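Local structure of DR2417 (Deinococcus radiodurans, 4XWW) at residues Leu204-Asp209 against Ala388-Leu393; Arg227-Ile232 against Ile341-Pro346. The protein degrades RNA exonucleolytically, probably from the 5' end, as a dimeric metallo-beta-lactamase ribonuclease with a pair of metal ions in its active site. All blocks are in the same frame, centred on the assembly; numbering follows the deposited sequence. Where two conformers were deposited one is given.

Contact 1: Leu204-Asp209 against Ala388-Leu393; sequences LLLISD and ATILNL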
# COMPACT_ATOMS: atom_id res chain seq x y z
N LEU A 204 16.57 -27.52 23.30
CA LEU A 204 17.83 -26.98 22.77
C LEU A 204 17.61 -25.75 21.88
O LEU A 204 18.32 -24.73 22.00
CB LEU A 204 18.57 -28.06 21.97
CG LEU A 204 19.90 -27.64 21.35
CD1 LEU A 204 20.90 -27.26 22.44
CD2 LEU A 204 20.46 -28.77 20.51
N LEU A 205 16.64 -25.85 20.99
CA LEU A 205 16.36 -24.77 20.06
C LEU A 205 14.86 -24.50 20.00
O LEU A 205 14.07 -25.41 19.81
CB LEU A 205 16.87 -25.10 18.66
CG LEU A 205 16.46 -24.13 17.55
CD1 LEU A 205 17.11 -22.77 17.78
CD2 LEU A 205 16.87 -24.71 16.21
N LEU A 206 14.50 -23.23 20.17
CA LEU A 206 13.13 -22.80 19.93
C LEU A 206 13.02 -22.05 18.59
O LEU A 206 13.84 -21.15 18.29
CB LEU A 206 12.63 -21.90 21.06
CG LEU A 206 11.30 -21.19 20.80
CD1 LEU A 206 10.13 -22.21 20.83
CD2 LEU A 206 11.06 -20.09 21.83
N ILE A 207 12.04 -22.44 17.78
CA ILE A 207 11.68 -21.69 16.57
C ILE A 207 10.27 -21.15 16.77
O ILE A 207 9.32 -21.92 16.96
CB ILE A 207 11.77 -22.61 15.31
CG1 ILE A 207 13.15 -23.27 15.20
CG2 ILE A 207 11.44 -21.82 14.03
CD1 ILE A 207 13.21 -24.27 14.05
N SER A 208 10.10 -19.82 16.69
CA SER A 208 8.81 -19.24 17.07
C SER A 208 8.35 -18.15 16.12
O SER A 208 9.14 -17.42 15.51
CB SER A 208 8.88 -18.71 18.51
OG SER A 208 7.62 -18.28 18.99
N ASP A 209 7.03 -18.06 16.03
CA ASP A 209 6.30 -17.20 15.11
C ASP A 209 6.46 -15.72 15.48
O ASP A 209 5.99 -15.30 16.53
CB ASP A 209 4.83 -17.64 15.15
CG ASP A 209 3.91 -16.81 14.26
OD1 ASP A 209 4.37 -15.91 13.51
OD2 ASP A 209 2.70 -17.12 14.29
N ALA A 388 6.15 -14.16 24.81
CA ALA A 388 6.89 -14.27 26.07
C ALA A 388 6.52 -15.53 26.85
O ALA A 388 7.37 -16.19 27.45
CB ALA A 388 6.65 -13.05 26.92
N THR A 389 5.24 -15.88 26.83
CA THR A 389 4.78 -17.07 27.52
C THR A 389 5.51 -18.31 26.99
O THR A 389 6.01 -19.14 27.75
CB THR A 389 3.26 -17.24 27.38
OG1 THR A 389 2.60 -16.29 28.22
CG2 THR A 389 2.83 -18.65 27.80
N ILE A 390 5.61 -18.41 25.67
CA ILE A 390 6.31 -19.53 25.06
C ILE A 390 7.81 -19.54 25.40
O ILE A 390 8.37 -20.59 25.77
CB ILE A 390 6.13 -19.53 23.54
CG1 ILE A 390 4.63 -19.62 23.20
CG2 ILE A 390 6.98 -20.69 22.92
CD1 ILE A 390 3.93 -20.81 23.86
N LEU A 391 8.45 -18.38 25.28
CA LEU A 391 9.86 -18.26 25.66
C LEU A 391 10.08 -18.60 27.13
O LEU A 391 11.06 -19.26 27.46
CB LEU A 391 10.37 -16.83 25.35
CG LEU A 391 10.72 -16.58 23.88
CD1 LEU A 391 10.50 -15.13 23.49
CD2 LEU A 391 12.17 -16.97 23.60
N ASN A 392 9.16 -18.20 28.01
CA ASN A 392 9.32 -18.49 29.44
C ASN A 392 9.07 -19.96 29.77
O ASN A 392 9.70 -20.52 30.67
CB ASN A 392 8.37 -17.62 30.28
CG ASN A 392 8.83 -16.16 30.39
OD1 ASN A 392 10.02 -15.86 30.32
ND2 ASN A 392 7.87 -15.26 30.56
N LEU A 393 8.14 -20.58 29.06
CA LEU A 393 7.80 -21.98 29.31
C LEU A 393 8.87 -22.94 28.77
O LEU A 393 9.15 -23.97 29.38
CB LEU A 393 6.44 -22.30 28.67
CG LEU A 393 5.20 -21.80 29.41
CD1 LEU A 393 3.96 -22.15 28.60
CD2 LEU A 393 5.11 -22.46 30.81
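L206, on strand 205-209 of the metallo-beta-lactamase domain, packs against I390 and L391 of helix 384-394 in a small, wholly apolar helix-on-sheet contact. The strand lies between the parallel strands 168-172 and 398-402, and the helix covers one face of this mixed sheet just before the chain enters 398-402. The L206 side chain leaves the strand toward the helix, and its two methyl groups divide the work. CD2 meets CD2 of L391 at 3.8 Å, while CD1 lies 4.1 Å from CG2 of I390, so the leucine fork reaches two successive residues of one helical turn. Both neighbours cross it at about a right angle. I390 turns its CG1 branch anti to the carbonyl carbon (chi1 -59°), which sets CG2 against L206 while the CD1 end leads off elsewhere, and the side chain also touches F176. L391 continues onto H412 and A416 of helix 406-417, which packs beside it. Three residues along the same strand, OD2 of D209, the predicted proton donor, is hydrogen-bonded to H381 ND1 and the backbone N of F176. With no hydrogen bond between the two segments, this contact rests on van der Waals packing and exclusion of water.

Contact 2: Arg227-Ile232 against Ile341-Pro346; sequences RNLEEI and ILSSNP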
# COMPACT_ATOMS: atom_id res chain seq x y z
N ARG A 227 -18.70 -12.52 20.32
CA ARG A 227 -19.61 -11.71 21.14
C ARG A 227 -19.86 -10.35 20.51
O ARG A 227 -21.00 -9.85 20.44
CB ARG A 227 -19.06 -11.54 22.56
CG ARG A 227 -19.21 -12.77 23.45
CD ARG A 227 -18.95 -12.41 24.91
NE ARG A 227 -17.57 -11.99 25.13
CZ ARG A 227 -16.58 -12.84 25.36
NH1 ARG A 227 -16.82 -14.14 25.41
NH2 ARG A 227 -15.35 -12.38 25.55
N ASN A 228 -18.78 -9.73 20.04
CA ASN A 228 -18.89 -8.42 19.41
C ASN A 228 -19.73 -8.46 18.12
O ASN A 228 -20.56 -7.56 17.88
CB ASN A 228 -17.50 -7.86 19.11
CG ASN A 228 -16.74 -7.51 20.38
OD1 ASN A 228 -17.29 -7.54 21.47
ND2 ASN A 228 -15.46 -7.14 20.23
N LEU A 229 -19.50 -9.49 17.31
CA LEU A 229 -20.26 -9.67 16.08
C LEU A 229 -21.73 -9.89 16.39
O LEU A 229 -22.58 -9.33 15.71
CB LEU A 229 -19.70 -10.82 15.23
CG LEU A 229 -18.40 -10.46 14.49
CD1 LEU A 229 -17.77 -11.73 13.90
CD2 LEU A 229 -18.65 -9.38 13.39
N GLU A 230 -22.04 -10.69 17.41
CA GLU A 230 -23.44 -10.94 17.72
C GLU A 230 -24.14 -9.65 18.16
O GLU A 230 -25.29 -9.40 17.78
CB GLU A 230 -23.59 -12.03 18.78
CG GLU A 230 -25.07 -12.40 19.04
CD GLU A 230 -25.24 -13.75 19.70
OE1 GLU A 230 -24.30 -14.21 20.37
OE2 GLU A 230 -26.32 -14.36 19.53
N GLU A 231 -23.44 -8.82 18.93
CA GLU A 231 -24.03 -7.57 19.40
C GLU A 231 -24.34 -6.64 18.22
O GLU A 231 -25.43 -6.07 18.14
CB GLU A 231 -23.09 -6.87 20.40
CG GLU A 231 -23.66 -5.59 21.03
CD GLU A 231 -22.74 -4.99 22.08
OE1 GLU A 231 -21.53 -4.83 21.80
OE2 GLU A 231 -23.22 -4.68 23.20
N ILE A 232 -23.40 -6.51 17.28
CA ILE A 232 -23.62 -5.72 16.09
C ILE A 232 -24.77 -6.27 15.23
O ILE A 232 -25.68 -5.53 14.86
CB ILE A 232 -22.32 -5.64 15.27
CG1 ILE A 232 -21.27 -4.84 16.05
CG2 ILE A 232 -22.58 -5.03 13.88
CD1 ILE A 232 -19.85 -5.05 15.57
N ILE A 341 -19.97 -5.95 6.93
CA ILE A 341 -18.97 -6.08 7.97
C ILE A 341 -17.69 -6.66 7.39
O ILE A 341 -17.70 -7.75 6.80
CB ILE A 341 -19.45 -7.00 9.11
CG1 ILE A 341 -20.74 -6.48 9.77
CG2 ILE A 341 -18.34 -7.22 10.16
CD1 ILE A 341 -21.44 -7.55 10.64
N LEU A 342 -16.58 -5.95 7.57
CA LEU A 342 -15.26 -6.46 7.21
C LEU A 342 -14.63 -7.08 8.44
O LEU A 342 -14.05 -6.38 9.27
CB LEU A 342 -14.37 -5.34 6.64
CG LEU A 342 -15.01 -4.48 5.55
CD1 LEU A 342 -14.01 -3.45 4.95
CD2 LEU A 342 -15.59 -5.33 4.46
N SER A 343 -14.78 -8.40 8.59
CA SER A 343 -14.24 -9.13 9.73
C SER A 343 -12.80 -9.53 9.41
O SER A 343 -12.50 -10.72 9.25
CB SER A 343 -15.11 -10.34 10.06
OG SER A 343 -14.75 -10.95 11.30
N SER A 344 -11.93 -8.54 9.32
CA SER A 344 -10.56 -8.69 8.82
C SER A 344 -9.86 -7.33 8.91
O SER A 344 -10.51 -6.31 9.10
CB SER A 344 -10.53 -9.18 7.38
OG SER A 344 -11.25 -8.29 6.55
N ASN A 345 -8.54 -7.36 8.77
CA ASN A 345 -7.73 -6.17 8.67
C ASN A 345 -6.98 -6.30 7.37
O ASN A 345 -6.58 -7.41 7.01
CB ASN A 345 -6.74 -6.06 9.83
CG ASN A 345 -7.32 -5.40 11.05
OD1 ASN A 345 -8.07 -4.43 10.95
ND2 ASN A 345 -6.95 -5.91 12.22
N PRO A 346 -6.73 -5.19 6.68
CA PRO A 346 -5.92 -5.30 5.46
C PRO A 346 -4.50 -5.77 5.74
O PRO A 346 -3.81 -5.25 6.61
CB PRO A 346 -5.88 -3.86 4.92
CG PRO A 346 -6.96 -3.12 5.65
CD PRO A 346 -7.14 -3.80 6.97
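The S343 hydroxyl is held by two hydrogen bonds: R251 NH1 donates to OG, and OG donates to the carbonyl oxygen of V376. Close to this anchored group comes L229, whose CD1 methyl lies 4.1 Å from S343 OG, a van der Waals neighbour of an atom whose polar needs are met elsewhere. The setting is the parallel sheet of the beta-CASP domain, an alpha/beta layer with 240-243 at its centre, between 306-310 and 339-342, in which helix 222-234 leads into strand 240-243 and lies over that strand and its neighbour 339-342. S343 follows L342 and is the centre of an inverse gamma turn, with a weak hydrogen bond of 3.0 Å from S344 N to L342 O. The S343 side chain leaves the backbone toward the helix, and with OG anti to N (chi1 -170°) the hydroxyl lies beside CD1 of L229, whereas L342 faces the other layer and meets V358 of helix 351-364.

Around L229 the apolar core closes with L242 of the central strand and with I255 and L258 of helix 249-261. Its second methyl, CD2, sits 3.9 Å from CG2 of I341, the two side chains meeting at a slant. The serine lies about 5 Å, side chain to side chain, from H377, a predicted substrate-binding residue, and the contact comes within about 5 Å of the bound RNA at its nearest atom; the packed core thus lies close to the bound RNA. One turn further along the helix, I232 supplies the outer edge of the patch, its CG2 branch resting 4.3 Å from the CD1 methyl at the end of I341.

How the contacts relate
The two contacts belong to different sheets and lie in separate lobes, their centres 31 Å apart and their nearest atoms about 15 Å apart. Along the chain, strand 205-209 of contact 1 is followed directly by helix 222-234 of contact 2; the chain then builds the parallel beta-CASP sheet, including 339-342, before returning to the metallo-beta-lactamase lobe with helix 384-394. Both halves of contact 2 thus fall between those of contact 1, as expected for a beta-CASP domain inserted into the metallo-beta-lactamase fold. The nearest atom of contact 1 is about 7 Å, and that of contact 2 about 5 Å, from the bound RNA, in keeping with a substrate path that runs between the two lobes.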